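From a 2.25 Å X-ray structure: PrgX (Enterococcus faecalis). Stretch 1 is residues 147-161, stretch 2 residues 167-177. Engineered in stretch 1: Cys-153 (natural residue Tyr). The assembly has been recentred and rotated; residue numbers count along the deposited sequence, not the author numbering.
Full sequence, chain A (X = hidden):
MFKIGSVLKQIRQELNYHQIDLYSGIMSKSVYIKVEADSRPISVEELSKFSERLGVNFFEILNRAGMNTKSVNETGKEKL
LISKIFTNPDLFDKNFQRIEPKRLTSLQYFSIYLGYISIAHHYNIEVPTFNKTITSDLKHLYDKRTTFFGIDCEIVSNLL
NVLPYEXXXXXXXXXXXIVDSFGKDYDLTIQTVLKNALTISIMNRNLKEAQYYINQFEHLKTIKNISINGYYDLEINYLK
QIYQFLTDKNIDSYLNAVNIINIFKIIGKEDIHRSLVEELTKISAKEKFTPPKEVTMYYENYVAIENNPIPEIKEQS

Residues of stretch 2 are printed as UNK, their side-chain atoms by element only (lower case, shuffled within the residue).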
# COMPACT_ATOMS: atom_id res chain seq x y z
N THR A 147 -34.31 32.94 -11.63
CA THR A 147 -32.89 32.78 -11.93
C THR A 147 -32.11 33.14 -10.69
O THR A 147 -32.47 34.07 -9.97
CB THR A 147 -32.41 33.69 -13.09
OG1 THR A 147 -32.95 35.01 -12.93
CG2 THR A 147 -32.84 33.12 -14.42
N PHE A 148 -31.03 32.40 -10.43
CA PHE A 148 -30.24 32.65 -9.24
C PHE A 148 -28.83 33.10 -9.55
O PHE A 148 -28.30 32.84 -10.63
CB PHE A 148 -30.25 31.40 -8.37
CG PHE A 148 -31.63 30.87 -8.12
CD1 PHE A 148 -32.28 30.12 -9.10
CD2 PHE A 148 -32.31 31.19 -6.94
CE1 PHE A 148 -33.60 29.70 -8.91
CE2 PHE A 148 -33.63 30.77 -6.75
CZ PHE A 148 -34.27 30.02 -7.74
N PHE A 149 -28.23 33.80 -8.59
CA PHE A 149 -26.88 34.33 -8.76
C PHE A 149 -25.91 33.73 -7.73
O PHE A 149 -26.32 33.00 -6.83
CB PHE A 149 -26.90 35.86 -8.65
CG PHE A 149 -28.03 36.50 -9.41
CD1 PHE A 149 -29.28 36.67 -8.82
CD2 PHE A 149 -27.86 36.90 -10.74
CE1 PHE A 149 -30.35 37.22 -9.54
CE2 PHE A 149 -28.92 37.46 -11.47
CZ PHE A 149 -30.16 37.62 -10.87
N GLY A 150 -24.63 34.06 -7.88
CA GLY A 150 -23.62 33.56 -6.97
C GLY A 150 -24.02 33.72 -5.51
O GLY A 150 -23.97 32.76 -4.74
N ILE A 151 -24.43 34.92 -5.14
CA ILE A 151 -24.81 35.18 -3.75
C ILE A 151 -25.95 34.27 -3.27
O ILE A 151 -26.08 34.01 -2.06
CB ILE A 151 -25.18 36.66 -3.56
CG1 ILE A 151 -25.48 36.95 -2.09
CG2 ILE A 151 -26.37 37.00 -4.43
CD1 ILE A 151 -24.32 36.66 -1.16
N ASP A 152 -26.78 33.79 -4.20
CA ASP A 152 -27.87 32.89 -3.83
C ASP A 152 -27.27 31.55 -3.40
O ASP A 152 -27.71 30.94 -2.42
CB ASP A 152 -28.83 32.67 -5.01
CG ASP A 152 -29.66 33.90 -5.30
OD1 ASP A 152 -30.33 34.40 -4.37
OD2 ASP A 152 -29.65 34.37 -6.46
N CYS A 153 -26.26 31.09 -4.12
CA CYS A 153 -25.61 29.84 -3.76
C CYS A 153 -24.77 30.02 -2.49
O CYS A 153 -24.51 29.06 -1.78
CB CYS A 153 -24.75 29.34 -4.92
SG CYS A 153 -25.76 28.63 -6.27
N GLU A 154 -24.37 31.25 -2.20
CA GLU A 154 -23.60 31.50 -0.99
C GLU A 154 -24.60 31.40 0.17
O GLU A 154 -24.33 30.76 1.18
CB GLU A 154 -22.97 32.90 -1.02
CG GLU A 154 -22.00 33.17 0.12
CD GLU A 154 -21.43 34.58 0.08
OE1 GLU A 154 -20.90 35.00 -0.98
OE2 GLU A 154 -21.51 35.28 1.12
N ILE A 155 -25.75 32.03 -0.01
CA ILE A 155 -26.82 32.00 1.00
C ILE A 155 -27.21 30.56 1.31
O ILE A 155 -27.30 30.16 2.47
CB ILE A 155 -28.06 32.79 0.50
CG1 ILE A 155 -27.81 34.29 0.67
CG2 ILE A 155 -29.31 32.33 1.24
CD1 ILE A 155 -28.91 35.18 0.11
N VAL A 156 -27.44 29.77 0.27
CA VAL A 156 -27.81 28.37 0.46
C VAL A 156 -26.79 27.62 1.31
O VAL A 156 -27.15 26.80 2.15
CB VAL A 156 -27.97 27.65 -0.89
CG1 VAL A 156 -27.51 26.21 -0.77
CG2 VAL A 156 -29.44 27.69 -1.30
N SER A 157 -25.51 27.90 1.06
CA SER A 157 -24.43 27.27 1.79
C SER A 157 -24.48 27.69 3.26
O SER A 157 -24.28 26.87 4.16
CB SER A 157 -23.09 27.68 1.18
OG SER A 157 -22.01 27.10 1.89
N ASN A 158 -24.73 28.97 3.49
CA ASN A 158 -24.82 29.51 4.84
C ASN A 158 -25.99 28.87 5.59
O ASN A 158 -25.91 28.65 6.80
CB ASN A 158 -25.01 31.03 4.78
CG ASN A 158 -23.81 31.77 4.20
OD1 ASN A 158 -23.92 32.91 3.75
ND2 ASN A 158 -22.65 31.13 4.23
N LEU A 159 -27.07 28.58 4.87
CA LEU A 159 -28.26 27.96 5.47
C LEU A 159 -28.00 26.52 5.90
O LEU A 159 -28.49 26.08 6.94
CB LEU A 159 -29.43 28.00 4.49
CG LEU A 159 -30.00 29.38 4.16
CD1 LEU A 159 -30.99 29.26 3.01
CD2 LEU A 159 -30.66 29.98 5.39
N LEU A 160 -27.26 25.77 5.08
CA LEU A 160 -26.96 24.38 5.41
C LEU A 160 -26.15 24.33 6.70
O LEU A 160 -25.99 23.27 7.29
CB LEU A 160 -26.14 23.73 4.29
CG LEU A 160 -26.87 23.28 3.01
CD1 LEU A 160 -25.87 22.78 1.98
CD2 LEU A 160 -27.85 22.17 3.35
N ASN A 161 -25.67 25.49 7.13
CA ASN A 161 -24.85 25.60 8.32
C ASN A 161 -25.63 25.92 9.60
O ASN A 161 -25.14 25.66 10.70
CB ASN A 161 -23.79 26.68 8.10
CG ASN A 161 -22.60 26.52 9.02
OD1 ASN A 161 -21.82 25.58 8.88
ND2 ASN A 161 -22.45 27.44 9.97
N UNK A 167 -35.05 21.85 5.58
CA UNK A 167 -35.58 23.20 5.40
C UNK A 167 -34.80 23.99 4.35
O UNK A 167 -35.20 25.08 3.96
c UNK A 167 -35.52 23.97 6.72
o UNK A 167 -36.67 25.46 8.96
c UNK A 167 -36.37 23.39 7.83
o UNK A 167 -35.99 23.74 10.16
c UNK A 167 -36.34 24.26 9.07
N UNK A 168 -33.68 23.43 3.91
CA UNK A 168 -32.85 24.10 2.93
C UNK A 168 -32.88 23.41 1.57
O UNK A 168 -32.97 24.06 0.54
c UNK A 168 -30.52 24.90 2.39
c UNK A 168 -31.32 24.87 4.75
c UNK A 168 -31.38 24.18 3.41
N UNK A 169 -32.83 22.08 1.59
CA UNK A 169 -32.83 21.30 0.35
C UNK A 169 -33.79 21.81 -0.72
O UNK A 169 -33.41 22.02 -1.87
o UNK A 169 -34.44 19.69 1.18
c UNK A 169 -33.14 19.84 0.65
N UNK A 170 -35.05 22.02 -0.35
CA UNK A 170 -36.05 22.48 -1.31
C UNK A 170 -35.68 23.82 -1.93
O UNK A 170 -36.14 24.16 -3.02
c UNK A 170 -37.43 22.55 -0.64
o UNK A 170 -37.41 23.42 0.47
N UNK A 171 -34.84 24.59 -1.24
CA UNK A 171 -34.41 25.89 -1.74
C UNK A 171 -33.24 25.77 -2.71
O UNK A 171 -33.06 26.60 -3.59
c UNK A 171 -34.01 26.82 -0.57
c UNK A 171 -34.92 27.90 1.56
c UNK A 171 -33.50 28.15 -1.10
c UNK A 171 -35.21 27.04 0.35
N UNK A 172 -32.45 24.71 -2.55
CA UNK A 172 -31.29 24.48 -3.39
C UNK A 172 -31.62 23.93 -4.78
O UNK A 172 -31.14 24.44 -5.79
c UNK A 172 -30.31 23.49 -2.73
c UNK A 172 -29.86 24.03 -1.36
c UNK A 172 -29.11 23.27 -3.63
c UNK A 172 -28.84 23.16 -0.65
N UNK A 173 -32.45 22.89 -4.81
CA UNK A 173 -32.84 22.23 -6.05
C UNK A 173 -33.15 23.16 -7.23
O UNK A 173 -32.67 22.93 -8.34
c UNK A 173 -33.18 19.10 -4.96
c UNK A 173 -33.23 18.13 -3.79
c UNK A 173 -33.90 20.39 -4.61
n UNK A 173 -32.82 16.76 -4.19
c UNK A 173 -34.05 21.33 -5.79
N UNK A 174 -33.96 24.21 -7.01
CA UNK A 174 -34.30 25.14 -8.09
C UNK A 174 -33.12 25.95 -8.66
O UNK A 174 -33.24 26.60 -9.70
c UNK A 174 -35.02 26.02 -6.02
c UNK A 174 -35.37 26.03 -7.47
c UNK A 174 -34.68 24.58 -5.77
N UNK A 175 -31.99 25.90 -7.97
CA UNK A 175 -30.82 26.63 -8.42
C UNK A 175 -29.97 25.80 -9.35
O UNK A 175 -29.11 26.32 -10.05
c UNK A 175 -30.95 29.80 -3.99
se UNK A 175 -29.64 28.68 -4.89
c UNK A 175 -29.99 27.08 -7.22
c UNK A 175 -30.71 28.09 -6.36
N UNK A 176 -30.23 24.49 -9.38
CA UNK A 176 -29.48 23.59 -10.24
C UNK A 176 -30.38 22.86 -11.23
O UNK A 176 -31.60 22.77 -11.03
c UNK A 176 -25.63 24.61 -7.15
c UNK A 176 -27.61 23.22 -8.56
c UNK A 176 -28.70 22.58 -9.39
c UNK A 176 -26.94 24.60 -6.68
c UNK A 176 -27.92 23.91 -7.39
c UNK A 176 -25.30 23.92 -8.30
o UNK A 176 -24.69 25.37 -6.49
c UNK A 176 -26.28 23.23 -9.00
N UNK A 177 -29.80 22.33 -12.31
CA UNK A 177 -28.37 22.36 -12.65
C UNK A 177 -27.87 23.70 -13.16
O UNK A 177 -28.66 24.55 -13.57
c UNK A 177 -29.55 21.40 -14.43
c UNK A 177 -30.54 21.52 -13.30
c UNK A 177 -28.25 21.27 -13.71

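Position 167 carries three carbons in a row, the third bearing two oxygens. The carboxylate is exposed and out of reach of stretch 1: Glu-167. Position 168 has one carbon carrying two more, a short beta-branched fork aimed toward the partner helix, and its arms touch Leu-159 and Leu-160. This is Val-168: CG2 is 3.7 Å from Leu-159 CB, and CG1 is 3.9 Å from Leu-160 CD2.

Positions 169 and 170 each have one carbon and then one oxygen. The first points away from stretch 1 yet is buried; the second is exposed and out of its reach: Ser-169 and Ser-170, both in the p rotamer.

At position 171 four carbons fork at the first, with one arm two carbons long. The side chain points toward stretch 1 and meets Val-156 and, more loosely, Leu-159. It is Ile-171, whose CG2 is 4.1 Å from Val-156 CG2. Position 172 has the same four-carbon fork, but its CA-to-CB bond points sideways and the end of the chain comes nearer, and it touches Val-156 and Leu-160. It is Ile-172: CG1 sits 3.3 Å from Val-156 CG1, a tight apolar contact, and CD1 reaches to 4.0 Å from Leu-160 CD1.

Position 173 shows four carbons in a row ending in nitrogen, well clear of stretch 1: Lys-173, whose amine is hydrogen-bonded elsewhere in the structure. At 174 three carbons close a ring onto the backbone nitrogen, and CB lies 4.1 Å from Phe-148 CZ. This is Pro-174; its carbonyl O is also 3.2 Å from Phe-148 CE1.

Position 175 is an unbranched chain of two carbons, selenium and one carbon. It crosses one face of the Phe-148 ring and reaches Asp-152, Cys-153 and Val-156. This is selenomethionine, Met-175, with the largest covered area of any residue here. Its CG lies over the ring face, 3.4 Å from Phe-148 CG, in a CH-pi contact. Farther out, SE packs 3.7 Å from Val-156 CG2, and CE ends 3.7 Å from Asp-152 CB.

Position 176 has one carbon and a six-carbon ring bearing an oxygen. Although CB points away, the ring's end returns to stretch 1 at the engineered Cys-153: Tyr-176, with OH 3.4 Å from Cys-153 SG. Position 177 again closes three carbons onto the backbone nitrogen, beyond reach and after a cis peptide bond: Pro-177.

The rule is apolar packing between nearly antiparallel helices, their axes 163° apart in direction and 9.8 Å at closest approach. Branched aliphatics mesh around Val-156, while Met-175 extends the contact past the helix to Phe-148. No clear hydrogen bond crosses. Asp-152 OD2 accepts from Phe-149 N at 2.6 Å within stretch 1, while its CB packs on Met-175; side-chain shape carries most of the contact.

Stretch 2, residues 167-177: EVSSIIKPMYP
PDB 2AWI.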